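Local coordinates for glycosyl hydrolases family 2, sugar binding domain protein (Bacteroides uniformis str. 3978 T3 ii, PDB 6D1P), which probably hydrolyses O-glycosyl bonds, acting as a beta-glucuronidase of glycosyl hydrolase family 2 in a human gut bacterium, at residues P480-G485 against T506-A511; N493-E498 against L561-T566. All coordinates share one frame; numbering follows the deposited sequence.

Contact 1: P480-G485 against T506-A511; sequences PTIWAG and TRFLHA. With SCN (thiocyanate ion), chain I.
I482 is the residue to start from, because H510 meets it with both a polar and an apolar part of its ring. The imidazole edge comes up to the I482 carbonyl, and H510 NE2 gives I482 O a weak hydrogen bond of 2.8 Å, bent to 123° at the hydrogen. Beside that bond the ring carbon packs on the isoleucine branch point, with H510 CE1 3.4 Å from I482 CB. The far end of the same side chain, I482 CD1, lies near the plane of the F508 ring at its edge, 4.2 Å from CZ. P480 crosses F508 at about a right angle, its CD 3.5 Å from F508 CE2. A water joins the two backbones, accepting from I482 N and donating to A511 O, each at 2.8 Å. A thiocyanate, probably from the crystallisation liquor, takes a weak 3.4 Å bond at its N from T481 OG1.

Further out, E498 OE2 hydrogen-bonds H510 ND1, while NE2 divides its hydrogen between I482 O and, also weakly, E512 O, consistent with a charged imidazole whose main partner is E498. Helix 494-503 lies against I482 and F508 through E498 and I502. Backbone bonds of Y478 with R507 and L509, in the loop leading into strand 510-511, run this segment alongside strand 477-479 of the TIM barrel; the H510 backbone bonds G572, and strand 510-511 runs parallel to strand 572-574.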
loop_
_atom_site.group_PDB
_atom_site.type_symbol
_atom_site.label_atom_id
_atom_site.label_comp_id
_atom_site.label_asym_id
_atom_site.label_seq_id
_atom_site.Cartn_x
_atom_site.Cartn_y
_atom_site.Cartn_z
ATOM N N PRO A 480 36.135 -5.214 -14.687
ATOM C CA PRO A 480 36.214 -4.408 -13.459
ATOM C C PRO A 480 35.214 -3.275 -13.532
ATOM O O PRO A 480 34.366 -3.289 -14.426
ATOM C CB PRO A 480 37.653 -3.900 -13.461
ATOM C CG PRO A 480 37.961 -3.759 -14.967
ATOM C CD PRO A 480 37.200 -4.877 -15.651
ATOM N N THR A 481 35.291 -2.295 -12.635
ATOM C CA THR A 481 34.419 -1.133 -12.701
ATOM C C THR A 481 35.243 0.028 -13.236
ATOM O O THR A 481 36.276 0.363 -12.664
ATOM C CB THR A 481 33.783 -0.805 -11.337
ATOM O OG1 THR A 481 33.025 0.409 -11.422
ATOM C CG2 THR A 481 34.818 -0.649 -10.239
ATOM N N ILE A 482 34.802 0.621 -14.350
ATOM C CA ILE A 482 35.530 1.709 -15.003
ATOM C C ILE A 482 34.535 2.709 -15.582
ATOM O O ILE A 482 33.891 2.436 -16.604
ATOM C CB ILE A 482 36.487 1.212 -16.101
ATOM C CG1 ILE A 482 37.604 0.354 -15.508
ATOM C CG2 ILE A 482 37.079 2.400 -16.845
ATOM C CD1 ILE A 482 38.479 -0.333 -16.571
ATOM N N TRP A 483 34.469 3.892 -14.980
ATOM C CA TRP A 483 33.498 4.928 -15.313
ATOM C C TRP A 483 34.219 6.262 -15.466
ATOM O O TRP A 483 33.917 7.239 -14.776
ATOM C CB TRP A 483 32.411 5.061 -14.239
ATOM C CG TRP A 483 31.468 3.914 -14.158
ATOM C CD1 TRP A 483 31.695 2.698 -13.576
ATOM C CD2 TRP A 483 30.128 3.878 -14.670
ATOM N NE1 TRP A 483 30.574 1.902 -13.702
ATOM C CE2 TRP A 483 29.599 2.609 -14.365
ATOM C CE3 TRP A 483 29.327 4.798 -15.366
ATOM C CZ2 TRP A 483 28.311 2.230 -14.742
ATOM C CZ3 TRP A 483 28.055 4.419 -15.740
ATOM C CH2 TRP A 483 27.554 3.147 -15.417
ATOM N N ALA A 484 35.190 6.283 -16.378
ATOM C CA ALA A 484 35.957 7.485 -16.672
ATOM C C ALA A 484 35.035 8.667 -16.873
ATOM O O ALA A 484 34.106 8.609 -17.674
ATOM C CB ALA A 484 36.801 7.266 -17.933
ATOM N N GLY A 485 35.296 9.744 -16.151
ATOM C CA GLY A 485 34.464 10.920 -16.261
ATOM C C GLY A 485 33.150 10.866 -15.507
ATOM O O GLY A 485 32.468 11.899 -15.416
ATOM N N THR A 506 43.286 -11.850 -17.328
ATOM C CA THR A 506 43.552 -12.723 -18.464
ATOM C C THR A 506 42.726 -12.312 -19.676
ATOM O O THR A 506 43.267 -12.043 -20.759
ATOM C CB THR A 506 43.254 -14.171 -18.080
ATOM O OG1 THR A 506 43.790 -14.428 -16.785
ATOM C CG2 THR A 506 43.871 -15.131 -19.089
ATOM N N ARG A 507 41.405 -12.266 -19.510
ATOM C CA ARG A 507 40.479 -11.925 -20.584
ATOM C C ARG A 507 39.574 -10.817 -20.083
ATOM O O ARG A 507 38.839 -11.006 -19.101
ATOM C CB ARG A 507 39.661 -13.139 -21.022
ATOM C CG ARG A 507 40.475 -14.154 -21.757
ATOM C CD ARG A 507 39.715 -15.438 -21.924
ATOM N NE ARG A 507 40.409 -16.340 -22.840
ATOM C CZ ARG A 507 41.396 -17.166 -22.487
ATOM N NH1 ARG A 507 41.821 -17.212 -21.227
ATOM N NH2 ARG A 507 41.962 -17.951 -23.402
ATOM N N PHE A 508 39.636 -9.667 -20.751
ATOM C CA PHE A 508 39.032 -8.432 -20.283
ATOM C C PHE A 508 37.832 -8.069 -21.145
ATOM O O PHE A 508 37.845 -8.264 -22.365
ATOM C CB PHE A 508 40.056 -7.302 -20.308
ATOM C CG PHE A 508 39.491 -5.933 -20.013
ATOM C CD1 PHE A 508 38.952 -5.155 -21.024
ATOM C CD2 PHE A 508 39.556 -5.404 -18.731
ATOM C CE1 PHE A 508 38.462 -3.887 -20.765
ATOM C CE2 PHE A 508 39.078 -4.138 -18.463
ATOM C CZ PHE A 508 38.522 -3.375 -19.486
ATOM N N LEU A 509 36.807 -7.513 -20.505
ATOM C CA LEU A 509 35.633 -7.022 -21.204
ATOM C C LEU A 509 35.079 -5.889 -20.365
ATOM O O LEU A 509 34.868 -6.072 -19.163
ATOM C CB LEU A 509 34.609 -8.145 -21.381
ATOM C CG LEU A 509 33.312 -7.845 -22.124
ATOM C CD1 LEU A 509 33.597 -7.143 -23.452
ATOM C CD2 LEU A 509 32.549 -9.145 -22.351
ATOM N N HIS A 510 34.888 -4.716 -20.958
ATOM C CA HIS A 510 34.460 -3.572 -20.161
ATOM C C HIS A 510 32.931 -3.541 -20.100
ATOM O O HIS A 510 32.265 -3.072 -21.022
ATOM C CB HIS A 510 35.032 -2.271 -20.700
ATOM C CG HIS A 510 34.687 -1.084 -19.859
ATOM N ND1 HIS A 510 35.344 0.121 -19.963
ATOM C CD2 HIS A 510 33.739 -0.915 -18.902
ATOM C CE1 HIS A 510 34.821 0.981 -19.107
ATOM N NE2 HIS A 510 33.840 0.381 -18.457
ATOM N N ALA A 511 32.372 -4.028 -19.000
ATOM C CA ALA A 511 30.932 -3.967 -18.758
ATOM C C ALA A 511 30.634 -2.778 -17.855
ATOM O O ALA A 511 31.149 -2.711 -16.730
ATOM C CB ALA A 511 30.417 -5.259 -18.122
HETATM S S SCN I . 35.904 4.983 -12.267
HETATM C C SCN I . 35.291 3.858 -11.043
HETATM N N SCN I . 34.683 3.125 -10.339
HETATM O O HOH W 1 32.491 -0.861 -15.063
#

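Contact 2: N493-E498 against L561-T566; sequences NYREME and LKEQET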
loop_
_atom_site.group_PDB
_atom_site.type_symbol
_atom_site.label_atom_id
_atom_site.label_comp_id
_atom_site.label_asym_id
_atom_site.label_seq_id
_atom_site.Cartn_x
_atom_site.Cartn_y
_atom_site.Cartn_z
ATOM N N ASN A 493 40.573 10.375 -19.404
ATOM C CA ASN A 493 41.428 9.331 -18.844
ATOM C C ASN A 493 41.011 7.925 -19.253
ATOM O O ASN A 493 41.564 6.957 -18.713
ATOM C CB ASN A 493 41.444 9.446 -17.319
ATOM C CG ASN A 493 41.995 10.775 -16.854
ATOM O OD1 ASN A 493 41.439 11.426 -15.970
ATOM N ND2 ASN A 493 43.117 11.194 -17.462
ATOM N N TYR A 494 40.077 7.793 -20.203
ATOM C CA TYR A 494 39.461 6.497 -20.487
ATOM C C TYR A 494 40.483 5.475 -20.980
ATOM O O TYR A 494 40.568 4.361 -20.454
ATOM C CB TYR A 494 38.331 6.663 -21.518
ATOM C CG TYR A 494 37.893 5.344 -22.154
ATOM C CD1 TYR A 494 37.548 4.249 -21.369
ATOM C CD2 TYR A 494 37.824 5.200 -23.531
ATOM C CE1 TYR A 494 37.164 3.050 -21.940
ATOM C CE2 TYR A 494 37.435 3.997 -24.117
ATOM C CZ TYR A 494 37.111 2.929 -23.320
ATOM O OH TYR A 494 36.728 1.728 -23.891
ATOM N N ARG A 495 41.230 5.814 -22.030
ATOM C CA ARG A 495 42.158 4.841 -22.592
ATOM C C ARG A 495 43.139 4.339 -21.537
ATOM O O ARG A 495 43.397 3.137 -21.450
ATOM C CB ARG A 495 42.912 5.445 -23.783
ATOM C CG ARG A 495 43.876 4.464 -24.444
ATOM C CD ARG A 495 44.934 5.181 -25.283
ATOM N NE ARG A 495 44.427 5.689 -26.557
ATOM C CZ ARG A 495 44.847 6.822 -27.123
ATOM N NH1 ARG A 495 45.766 7.567 -26.511
ATOM N NH2 ARG A 495 44.343 7.217 -28.295
ATOM N N GLU A 496 43.687 5.244 -20.723
ATOM C CA GLU A 496 44.644 4.838 -19.700
ATOM C C GLU A 496 44.017 3.818 -18.742
ATOM O O GLU A 496 44.575 2.735 -18.525
ATOM C CB GLU A 496 45.157 6.081 -18.955
ATOM C CG GLU A 496 46.116 5.793 -17.778
ATOM C CD GLU A 496 46.453 7.031 -16.932
ATOM O OE1 GLU A 496 46.357 8.178 -17.442
ATOM O OE2 GLU A 496 46.809 6.856 -15.742
ATOM N N MET A 497 42.819 4.128 -18.210
ATOM C CA MET A 497 42.119 3.197 -17.321
ATOM C C MET A 497 41.744 1.907 -18.045
ATOM O O MET A 497 41.801 0.816 -17.459
ATOM C CB MET A 497 40.872 3.862 -16.745
ATOM C CG MET A 497 41.165 5.154 -16.020
ATOM S SD MET A 497 39.733 6.255 -15.906
ATOM C CE MET A 497 38.806 5.573 -14.514
ATOM N N GLU A 498 41.368 2.004 -19.321
ATOM C CA GLU A 498 41.045 0.787 -20.057
ATOM C C GLU A 498 42.280 -0.081 -20.255
ATOM O O GLU A 498 42.209 -1.317 -20.138
ATOM C CB GLU A 498 40.425 1.132 -21.411
ATOM C CG GLU A 498 39.631 0.001 -22.037
ATOM C CD GLU A 498 38.212 -0.077 -21.468
ATOM O OE1 GLU A 498 38.081 -0.056 -20.230
ATOM O OE2 GLU A 498 37.236 -0.127 -22.257
ATOM N N LEU A 561 33.873 6.633 -27.601
ATOM C CA LEU A 561 33.682 5.957 -28.884
ATOM C C LEU A 561 34.851 6.211 -29.831
ATOM O O LEU A 561 35.269 5.310 -30.574
ATOM C CB LEU A 561 32.367 6.402 -29.521
ATOM C CG LEU A 561 31.100 5.881 -28.826
ATOM C CD1 LEU A 561 29.857 6.536 -29.393
ATOM C CD2 LEU A 561 31.005 4.375 -28.965
ATOM N N LYS A 562 35.387 7.427 -29.835
ATOM C CA LYS A 562 36.499 7.671 -30.736
ATOM C C LYS A 562 37.771 7.022 -30.214
ATOM O O LYS A 562 38.624 6.625 -31.015
ATOM C CB LYS A 562 36.683 9.166 -30.995
ATOM C CG LYS A 562 37.163 9.996 -29.844
ATOM C CD LYS A 562 38.644 10.329 -29.960
ATOM C CE LYS A 562 39.020 11.391 -28.930
ATOM N NZ LYS A 562 40.483 11.698 -28.936
ATOM N N GLU A 563 37.888 6.835 -28.893
ATOM C CA GLU A 563 39.042 6.111 -28.369
ATOM C C GLU A 563 38.993 4.642 -28.757
ATOM O O GLU A 563 40.030 4.043 -29.078
ATOM C CB GLU A 563 39.131 6.271 -26.855
ATOM C CG GLU A 563 39.385 7.710 -26.418
ATOM C CD GLU A 563 40.716 8.267 -26.913
ATOM O OE1 GLU A 563 41.640 8.417 -26.088
ATOM O OE2 GLU A 563 40.832 8.561 -28.125
ATOM N N GLN A 564 37.799 4.050 -28.781
ATOM C CA GLN A 564 37.721 2.625 -29.069
ATOM C C GLN A 564 38.236 2.274 -30.459
ATOM O O GLN A 564 38.589 1.113 -30.695
ATOM C CB GLN A 564 36.291 2.127 -28.873
ATOM C CG GLN A 564 35.888 2.268 -27.408
ATOM C CD GLN A 564 34.602 1.572 -27.027
ATOM O OE1 GLN A 564 33.954 0.920 -27.838
ATOM N NE2 GLN A 564 34.233 1.705 -25.767
ATOM N N GLU A 565 38.290 3.237 -31.379
ATOM C CA GLU A 565 38.795 2.959 -32.716
ATOM C C GLU A 565 40.305 2.748 -32.731
ATOM O O GLU A 565 40.832 2.218 -33.710
ATOM C CB GLU A 565 38.430 4.100 -33.660
ATOM C CG GLU A 565 36.950 4.236 -33.953
ATOM C CD GLU A 565 36.646 5.384 -34.913
ATOM O OE1 GLU A 565 37.599 5.960 -35.506
ATOM O OE2 GLU A 565 35.447 5.702 -35.069
ATOM N N THR A 566 41.006 3.160 -31.676
ATOM C CA THR A 566 42.456 3.070 -31.582
ATOM C C THR A 566 42.900 2.052 -30.530
ATOM O O THR A 566 43.996 2.168 -29.980
ATOM C CB THR A 566 43.056 4.445 -31.271
ATOM O OG1 THR A 566 43.103 4.667 -29.852
ATOM C CG2 THR A 566 42.219 5.529 -31.898
HETATM O O HOH W 2 41.116 8.473 -23.204
#
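Two hydrogen bonds grip the hydroxyl of Y494: it donates to E498 OE2, one helical turn on, over a short 2.5 Å, and its OH accepts a weak bond of 3.1 Å from Q564 NE2. The amide is turned 42° from the phenol ring, and its NE2 also bonds S573. E498 OE2 is met from above the carboxylate plane. Lower on the ring, Y494 CD2 sits 3.7 Å from E563 CB, which approaches the ring edge near its plane. An alanine in place of Y494 would remove the ring and hydroxyl, and would probably loosen the packing on E563 and cost E498 one of its donors.

R495 reaches across to T566, its chain bent at chi3. Its NH2 donates to T566 OG1 at 3.2 Å, and that hydroxyl in turn donates to E563 O on a lone pair. E563 OE1 lies over one guanidinium face, 3.7 Å from R495 NH2, a long salt bridge of charges alone. A water accepts from R495 N and donates to E563 OE1, both at 2.9 Å. Because K562 NZ also makes a weak salt-bridging bond to E563 OE2, that carboxylate faces two positive groups and would be expected to stay ionised.

The centres of the two contacts are 11 Å apart, both within the TIM barrel domain, and their segments alternate along the chain: 480-485, 493-498, 506-511, then 561-566. Helix 494-503, in the connection from strand 477-479 to strand 510-511, supplies one half of contact 2 and also packs against contact 1. E498 is the main join, shared by both contacts: its OE2, bonded to Y494, is 3.0 Å from H510 ND1 in their hydrogen bond, and its OE1 packs 3.4 Å from F508 CZ. A polar chain thus runs from H510 through E498 and Y494 to Q564, linking strand 510-511 through helix 494-503 to helix 550-564.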